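Local coordinates for protein isomaltodextranase (Arthrobacter globiformis, PDB 5AWO) that hydrolyses alpha-1,6-glucosidic linkages in dextran-like polysaccharides, releasing successive isomaltose units from the non-reducing chain ends, at residues Gly35-Arg39 with Leu365-Ala369; Phe160-Ile164 with Phe202-Tyr206; Phe317-Ser321 with Asn355-Tyr359. One frame throughout, in Å; residues are numbered along the deposited sequence. Where two conformers were deposited one is given.

Interaction 1. Residues Gly35-Arg39 with Leu365-Ala369; sequences GAGPR and LQLNA
Asn368 reaches from helix 362-370 to the loop Gly35-Arg39 and bonds with both ends of its amide. Asn368 ND2 donates a hydrogen bond to Gly37 O at 3.1 Å, and that oxygen lies close to the amide plane. Asn368 OD1 accepts two hydrogen bonds from Arg39, one from NE at 2.9 Å and one from NH2 at 3.0 Å. The guanidinium thus grips a single oxygen side-on. OD1 lies in its plane, while NE stands well above the carbonyl plane of Asn368, as the two flat groups are turned 56° apart. Arg39 gets there as a straight arm: CG lies beside the backbone N (chi1 -61°) and the chain runs extended to NE. Over the centre of one guanidinium face sits Leu365 CD2, 3.9 Å above it, and Ala369 CB touches NH2. NH1 turns to Phe73 O. With an alanine here, Asn368 OD1 would probably lose both of these donors and Phe73 O its guanidinium partner. Next to the amide, Ala36 CB packs 3.8 Å from Asn368 ND2, and a water joins Ala36 N to Asn368 O. The loop feeds from helix 30-34 into barrel strand 39-42. Helix 362-370 is backed by Leu343 of the adjoining strand 343-345 and by helix 326-339, while Leu367 rests on strand 460-466 of the beta-sandwich domain that follows the barrel.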
loop_
_atom_site.group_PDB
_atom_site.type_symbol
_atom_site.label_atom_id
_atom_site.label_comp_id
_atom_site.label_asym_id
_atom_site.label_seq_id
_atom_site.Cartn_x
_atom_site.Cartn_y
_atom_site.Cartn_z
ATOM N N GLY A 35 1.549 -1.692 -9.214
ATOM C CA GLY A 35 2.857 -1.711 -8.563
ATOM C C GLY A 35 2.839 -1.232 -7.141
ATOM O O GLY A 35 1.852 -1.362 -6.405
ATOM N N ALA A 36 3.976 -0.621 -6.803
ATOM C CA ALA A 36 4.270 -0.158 -5.463
ATOM C C ALA A 36 3.820 1.279 -5.264
ATOM O O ALA A 36 3.238 1.924 -6.146
ATOM C CB ALA A 36 5.755 -0.290 -5.210
ATOM N N GLY A 37 4.036 1.791 -4.057
ATOM C CA GLY A 37 3.650 3.151 -3.746
ATOM C C GLY A 37 4.400 4.190 -4.571
ATOM O O GLY A 37 5.437 3.905 -5.178
ATOM N N PRO A 38 3.900 5.403 -4.575
ATOM C CA PRO A 38 4.509 6.480 -5.337
ATOM C C PRO A 38 5.737 7.108 -4.660
ATOM O O PRO A 38 5.902 7.026 -3.438
ATOM C CB PRO A 38 3.400 7.518 -5.400
ATOM C CG PRO A 38 2.672 7.346 -4.118
ATOM C CD PRO A 38 2.685 5.867 -3.870
ATOM N N ARG A 39 6.543 7.781 -5.459
ATOM C CA ARG A 39 7.671 8.553 -5.008
ATOM C C ARG A 39 7.218 9.970 -4.852
ATOM O O ARG A 39 6.694 10.572 -5.797
ATOM C CB ARG A 39 8.804 8.489 -6.041
ATOM C CG ARG A 39 9.305 7.099 -6.274
ATOM C CD ARG A 39 10.419 7.021 -7.308
ATOM N NE ARG A 39 10.571 5.649 -7.773
ATOM C CZ ARG A 39 11.365 5.234 -8.768
ATOM N NH1 ARG A 39 12.175 6.075 -9.416
ATOM N NH2 ARG A 39 11.326 3.964 -9.108
ATOM N N LEU A 365 15.878 1.859 -6.643
ATOM C CA LEU A 365 14.664 2.450 -7.217
ATOM C C LEU A 365 14.024 1.524 -8.250
ATOM O O LEU A 365 12.785 1.482 -8.362
ATOM C CB LEU A 365 14.911 3.824 -7.825
ATOM C CG LEU A 365 15.226 4.934 -6.805
ATOM C CD1 LEU A 365 15.662 6.199 -7.536
ATOM C CD2 LEU A 365 14.055 5.193 -5.876
ATOM N N GLN A 366 14.842 0.809 -9.014
ATOM C CA GLN A 366 14.291 -0.032 -10.055
ATOM C C GLN A 366 13.354 -1.065 -9.464
ATOM O O GLN A 366 12.372 -1.432 -10.106
ATOM C CB GLN A 366 15.398 -0.687 -10.868
ATOM C CG GLN A 366 14.897 -1.297 -12.167
ATOM C CD GLN A 366 14.431 -0.247 -13.145
ATOM O OE1 GLN A 366 15.133 0.727 -13.383
ATOM N NE2 GLN A 366 13.221 -0.417 -13.692
ATOM N N LEU A 367 13.610 -1.546 -8.240
ATOM C CA LEU A 367 12.686 -2.478 -7.584
ATOM C C LEU A 367 11.295 -1.840 -7.410
ATOM O O LEU A 367 10.255 -2.443 -7.687
ATOM C CB LEU A 367 13.212 -2.930 -6.228
ATOM C CG LEU A 367 14.425 -3.856 -6.236
ATOM C CD1 LEU A 367 14.967 -4.070 -4.830
ATOM C CD2 LEU A 367 14.125 -5.207 -6.872
ATOM N N ASN A 368 11.293 -0.596 -6.970
ATOM C CA ASN A 368 10.047 0.166 -6.866
ATOM C C ASN A 368 9.368 0.391 -8.214
ATOM O O ASN A 368 8.166 0.160 -8.347
ATOM C CB ASN A 368 10.265 1.472 -6.091
ATOM C CG ASN A 368 9.126 2.467 -6.285
ATOM O OD1 ASN A 368 9.097 3.168 -7.277
ATOM N ND2 ASN A 368 8.202 2.551 -5.331
ATOM N N ALA A 369 10.143 0.781 -9.225
ATOM C CA ALA A 369 9.582 0.974 -10.572
ATOM C C ALA A 369 8.983 -0.303 -11.109
ATOM O O ALA A 369 7.910 -0.260 -11.770
ATOM C CB ALA A 369 10.637 1.473 -11.552
HETATM O O HOH W 1 5.475 0.406 -9.067
#

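Interaction 2. Residues Phe160-Ile164 with Phe202-Tyr206; sequences FARDI and FLSWY
A backbone bond from Ile164 N to Ala161 O, 3.0 Å long, folds a tight turn whose two ends both meet the indole of Trp205. Ala161 CB comes to the edge of the six-membered ring, near its plane, 3.9 Å from Trp205 CZ3. Ile164 CD1 reaches Trp205 CH2, its side chain crossing that of the indole at about a right angle. Phe160 goes deeper. With CG anti to the backbone N (chi1 166°), its ring comes into the corner formed by Phe202 and Trp205, leading with CE1 and CZ. Phe160 CZ stands 3.6 Å above the centre of the Phe202 ring, giving a T-shaped pair with centroids 4.9 Å apart and planes at 73°. Phe160 CE1 also lies 3.5 Å from Trp205 CE3, but there the planes are inclined at only 31°. Phe202 CD1 in turn sits over one face of the Trp205 ring, so each of the three rings touches the other two. Ala161 CB covers one face of Phe160, and Trp129 adds a further edge-to-face ring. Trp205 NE1 donates a hydrogen bond to Asp211 OD2. Across these two segments nothing polar is exchanged: aromatic edges, faces and methyl groups make up the contact. The cohesion is therefore dispersive, with a weak electrostatic preference from the edge-to-face pair; the cluster includes Phe202, which directly follows the probable nucleophile Asp201, and is likely to limit how that phenyl ring can turn.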
loop_
_atom_site.group_PDB
_atom_site.type_symbol
_atom_site.label_atom_id
_atom_site.label_comp_id
_atom_site.label_asym_id
_atom_site.label_seq_id
_atom_site.Cartn_x
_atom_site.Cartn_y
_atom_site.Cartn_z
ATOM N N PHE A 160 -13.659 19.016 14.843
ATOM C CA PHE A 160 -12.441 18.221 14.852
ATOM C C PHE A 160 -11.607 18.612 16.066
ATOM O O PHE A 160 -11.349 19.797 16.298
ATOM C CB PHE A 160 -11.674 18.502 13.554
ATOM C CG PHE A 160 -10.253 18.010 13.571
ATOM C CD1 PHE A 160 -9.985 16.656 13.639
ATOM C CD2 PHE A 160 -9.217 18.894 13.528
ATOM C CE1 PHE A 160 -8.669 16.199 13.659
ATOM C CE2 PHE A 160 -7.908 18.458 13.552
ATOM C CZ PHE A 160 -7.639 17.104 13.625
ATOM N N ALA A 161 -11.177 17.604 16.827
ATOM C CA ALA A 161 -10.315 17.808 18.007
ATOM C C ALA A 161 -10.970 18.646 19.102
ATOM O O ALA A 161 -10.271 19.260 19.896
ATOM C CB ALA A 161 -8.962 18.396 17.603
ATOM N N ARG A 162 -12.296 18.660 19.125
ATOM C CA ARG A 162 -13.068 19.458 20.087
ATOM C C ARG A 162 -12.533 19.339 21.507
ATOM O O ARG A 162 -12.407 20.334 22.223
ATOM C CB ARG A 162 -14.507 18.974 20.040
ATOM C CG ARG A 162 -15.479 19.578 21.040
ATOM C CD ARG A 162 -16.804 18.846 20.958
ATOM N NE ARG A 162 -16.724 17.485 21.487
ATOM C CZ ARG A 162 -17.700 16.586 21.460
ATOM N NH1 ARG A 162 -18.870 16.868 20.913
ATOM N NH2 ARG A 162 -17.497 15.384 21.984
ATOM N N ASP A 163 -12.214 18.121 21.920
ATOM C CA ASP A 163 -11.925 17.899 23.331
ATOM C C ASP A 163 -10.519 18.287 23.737
ATOM O O ASP A 163 -10.224 18.320 24.933
ATOM C CB ASP A 163 -12.249 16.466 23.720
ATOM C CG ASP A 163 -13.683 16.117 23.462
ATOM O OD1 ASP A 163 -14.583 16.923 23.802
ATOM O OD2 ASP A 163 -13.954 15.046 22.912
ATOM N N ILE A 164 -9.659 18.606 22.772
ATOM C CA ILE A 164 -8.329 19.122 23.058
ATOM C C ILE A 164 -8.172 20.544 22.534
ATOM O O ILE A 164 -7.067 21.021 22.258
ATOM C CB ILE A 164 -7.225 18.162 22.546
ATOM C CG1 ILE A 164 -7.373 17.853 21.055
ATOM C CG2 ILE A 164 -7.252 16.874 23.352
ATOM C CD1 ILE A 164 -6.121 17.226 20.472
ATOM N N PHE A 202 -6.499 11.637 10.083
ATOM C CA PHE A 202 -7.422 11.754 11.220
ATOM C C PHE A 202 -8.712 10.966 11.026
ATOM O O PHE A 202 -9.743 11.245 11.647
ATOM C CB PHE A 202 -7.664 13.233 11.567
ATOM C CG PHE A 202 -6.437 13.892 12.155
ATOM C CD1 PHE A 202 -6.103 13.682 13.480
ATOM C CD2 PHE A 202 -5.605 14.656 11.383
ATOM C CE1 PHE A 202 -4.974 14.242 14.028
ATOM C CE2 PHE A 202 -4.456 15.226 11.918
ATOM C CZ PHE A 202 -4.140 15.012 13.249
ATOM N N LEU A 203 -8.586 9.889 10.263
ATOM C CA LEU A 203 -9.726 9.016 10.012
ATOM C C LEU A 203 -10.323 8.437 11.294
ATOM O O LEU A 203 -11.541 8.430 11.487
ATOM C CB LEU A 203 -9.301 7.899 9.061
ATOM C CG LEU A 203 -9.085 8.362 7.632
ATOM C CD1 LEU A 203 -8.357 7.284 6.844
ATOM C CD2 LEU A 203 -10.410 8.731 6.977
ATOM N N SER A 204 -9.461 7.946 12.167
ATOM C CA SER A 204 -9.881 7.306 13.402
ATOM C C SER A 204 -10.559 8.300 14.324
ATOM O O SER A 204 -11.513 7.967 15.037
ATOM C CB SER A 204 -8.680 6.642 14.086
ATOM O OG SER A 204 -7.583 7.540 14.291
ATOM N N TRP A 205 -10.093 9.545 14.293
ATOM C CA TRP A 205 -10.734 10.588 15.102
ATOM C C TRP A 205 -12.161 10.890 14.628
ATOM O O TRP A 205 -13.062 11.026 15.465
ATOM C CB TRP A 205 -9.896 11.852 15.135
ATOM C CG TRP A 205 -8.578 11.736 15.852
ATOM C CD1 TRP A 205 -7.859 10.605 16.099
ATOM C CD2 TRP A 205 -7.829 12.824 16.427
ATOM N NE1 TRP A 205 -6.709 10.926 16.785
ATOM C CE2 TRP A 205 -6.661 12.274 16.995
ATOM C CE3 TRP A 205 -8.036 14.204 16.523
ATOM C CZ2 TRP A 205 -5.702 13.060 17.646
ATOM C CZ3 TRP A 205 -7.086 14.987 17.177
ATOM C CH2 TRP A 205 -5.933 14.411 17.731
ATOM N N TYR A 206 -12.374 10.955 13.321
ATOM C CA TYR A 206 -13.764 10.967 12.787
ATOM C C TYR A 206 -14.568 9.740 13.248
ATOM O O TYR A 206 -15.682 9.867 13.762
ATOM C CB TYR A 206 -13.756 11.039 11.255
ATOM C CG TYR A 206 -15.142 10.867 10.684
ATOM C CD1 TYR A 206 -16.021 11.945 10.636
ATOM C CD2 TYR A 206 -15.583 9.642 10.219
ATOM C CE1 TYR A 206 -17.301 11.785 10.150
ATOM C CE2 TYR A 206 -16.865 9.480 9.737
ATOM C CZ TYR A 206 -17.720 10.563 9.711
ATOM O OH TYR A 206 -19.002 10.340 9.211
#

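Interaction 3. Residues Phe317-Ser321 with Asn355-Tyr359; sequences FMRAS and NAWVY
Ala320 CB is a small knob pressed into a shallow hollow walled by Tyr359, Asn355 and Val358. Ala320 CB lies 3.4 Å from Tyr359 OH and 3.9 Å from Tyr359 CZ, with Asn355 CB at 4.1 Å and Val358 CG2 farther off. Beside this knob the phenol forms a bump of its own, and Met318 lies against it. Met318 CB meets the hydroxyl end, 3.4 Å from Tyr359 OH. Met318 SD lies in the ring plane, 5.1 Å from the Tyr359 centroid, a Met-aromatic contact made at the edge. A bend at chi3 (-76°) sets Met318 CE 3.7 Å from Tyr359 CE1. The two side chains run past each other in opposite directions. Val358 CG1 leans over one face of the ring, toward its rim. The hydroxyl bonds to Asp347, whose carboxylate also receives Ala320 N and Ser321 N, fixing knob and ring to a common anchor. These segments belong to neighbouring beta-alpha connections, after strands 312-314 and 343-345. Backbone bonds from Met318 to Ala344 and Ala346 link the chain after the seventh strand to the end of the eighth, which lie side by side in the TIM barrel of this family 27 glycoside hydrolase.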
loop_
_atom_site.group_PDB
_atom_site.type_symbol
_atom_site.label_atom_id
_atom_site.label_comp_id
_atom_site.label_asym_id
_atom_site.label_seq_id
_atom_site.Cartn_x
_atom_site.Cartn_y
_atom_site.Cartn_z
ATOM N N PHE A 317 7.057 8.856 6.413
ATOM C CA PHE A 317 8.037 9.735 5.808
ATOM C C PHE A 317 9.445 9.351 6.180
ATOM O O PHE A 317 9.691 8.937 7.321
ATOM C CB PHE A 317 7.815 11.180 6.266
ATOM C CG PHE A 317 6.438 11.683 5.974
ATOM C CD1 PHE A 317 5.884 11.545 4.707
ATOM C CD2 PHE A 317 5.697 12.305 6.948
ATOM C CE1 PHE A 317 4.586 11.998 4.441
ATOM C CE2 PHE A 317 4.410 12.784 6.676
ATOM C CZ PHE A 317 3.848 12.607 5.432
ATOM N N MET A 318 10.322 9.416 5.185
ATOM C CA MET A 318 11.757 9.208 5.383
ATOM C C MET A 318 12.420 10.541 5.737
ATOM O O MET A 318 12.333 11.510 4.984
ATOM C CB MET A 318 12.398 8.590 4.140
ATOM C CG MET A 318 11.900 7.192 3.891
ATOM S SD MET A 318 12.715 6.366 2.527
ATOM C CE MET A 318 11.923 7.176 1.148
ATOM N N ARG A 319 13.089 10.549 6.890
ATOM C CA ARG A 319 13.760 11.744 7.404
ATOM C C ARG A 319 15.265 11.373 7.540
ATOM O O ARG A 319 15.758 10.956 8.600
ATOM C CB ARG A 319 13.148 12.201 8.713
ATOM C CG ARG A 319 11.647 12.517 8.641
ATOM C CD ARG A 319 11.156 13.298 9.869
ATOM N NE ARG A 319 11.781 14.600 9.847
ATOM C CZ ARG A 319 12.023 15.378 10.894
ATOM N NH1 ARG A 319 11.557 15.108 12.109
ATOM N NH2 ARG A 319 12.717 16.482 10.690
ATOM N N ALA A 320 15.952 11.387 6.413
ATOM C CA ALA A 320 17.305 10.772 6.369
ATOM C C ALA A 320 18.255 11.371 7.387
ATOM O O ALA A 320 19.041 10.655 8.031
ATOM C CB ALA A 320 17.904 10.882 4.982
ATOM N N SER A 321 18.214 12.684 7.542
ATOM C CA SER A 321 19.126 13.419 8.440
ATOM C C SER A 321 18.878 13.142 9.909
ATOM O O SER A 321 19.690 13.496 10.766
ATOM C CB SER A 321 18.990 14.925 8.233
ATOM O OG SER A 321 17.820 15.407 8.863
ATOM N N ASN A 355 22.915 13.722 2.051
ATOM C CA ASN A 355 22.156 12.462 2.064
ATOM C C ASN A 355 21.281 12.190 0.867
ATOM O O ASN A 355 20.532 11.221 0.869
ATOM C CB ASN A 355 21.328 12.384 3.348
ATOM C CG ASN A 355 22.175 12.152 4.547
ATOM O OD1 ASN A 355 23.122 11.363 4.473
ATOM N ND2 ASN A 355 21.850 12.785 5.644
ATOM N N ALA A 356 21.363 12.998 -0.183
ATOM C CA ALA A 356 20.581 12.723 -1.403
ATOM C C ALA A 356 20.757 11.318 -1.938
ATOM O O ALA A 356 19.819 10.679 -2.432
ATOM C CB ALA A 356 20.936 13.729 -2.501
ATOM N N TRP A 357 21.988 10.814 -1.835
ATOM C CA TRP A 357 22.298 9.477 -2.314
ATOM C C TRP A 357 21.366 8.350 -1.793
ATOM O O TRP A 357 21.144 7.350 -2.462
ATOM C CB TRP A 357 23.770 9.135 -1.983
ATOM C CG TRP A 357 24.010 9.102 -0.493
ATOM C CD1 TRP A 357 24.406 10.144 0.309
ATOM C CD2 TRP A 357 23.828 7.986 0.370
ATOM N NE1 TRP A 357 24.460 9.744 1.606
ATOM C CE2 TRP A 357 24.101 8.425 1.682
ATOM C CE3 TRP A 357 23.430 6.659 0.169
ATOM C CZ2 TRP A 357 24.032 7.571 2.775
ATOM C CZ3 TRP A 357 23.338 5.819 1.262
ATOM C CH2 TRP A 357 23.645 6.289 2.562
ATOM N N VAL A 358 20.825 8.521 -0.582
ATOM C CA VAL A 358 19.950 7.516 0.059
ATOM C C VAL A 358 18.772 7.174 -0.864
ATOM O O VAL A 358 18.314 6.023 -0.978
ATOM C CB VAL A 358 19.374 8.074 1.420
ATOM C CG1 VAL A 358 18.323 7.141 2.048
ATOM C CG2 VAL A 358 20.517 8.330 2.418
ATOM N N TYR A 359 18.304 8.214 -1.532
ATOM C CA TYR A 359 17.046 8.183 -2.264
ATOM C C TYR A 359 17.235 7.904 -3.756
ATOM O O TYR A 359 16.259 7.636 -4.466
ATOM C CB TYR A 359 16.363 9.520 -2.084
ATOM C CG TYR A 359 16.028 9.836 -0.652
ATOM C CD1 TYR A 359 15.299 8.926 0.132
ATOM C CD2 TYR A 359 16.424 11.019 -0.054
ATOM C CE1 TYR A 359 14.954 9.207 1.439
ATOM C CE2 TYR A 359 16.081 11.311 1.256
ATOM C CZ TYR A 359 15.358 10.399 2.005
ATOM O OH TYR A 359 14.999 10.696 3.306
#

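In the fold
Interactions 1 and 3 are neighbours, with centres 16 Å apart and a direct touch where Leu365 CD1 packs 3.4 Å from Tyr359 O. Tyr75 spans them, bonding to Tyr359 O while packing on Arg39 and Leu365. Interaction 1 joins the approach to the first barrel strand, 39-42, to the helix following the last, 343-345; interaction 3 joins the loop after 312-314 to the chain leading into that helix. Interaction 2 stands apart, its centre 33 Å from that of interaction 1 and 31 Å from that of interaction 3. Its Phe202 side chain is about 3 Å from that of Asp201, the probable nucleophile, and about 4 Å from a bound acetate, probably from the crystallisation liquor. Gly37 comes about 8 Å from the side chain of Asp262, the probable proton donor.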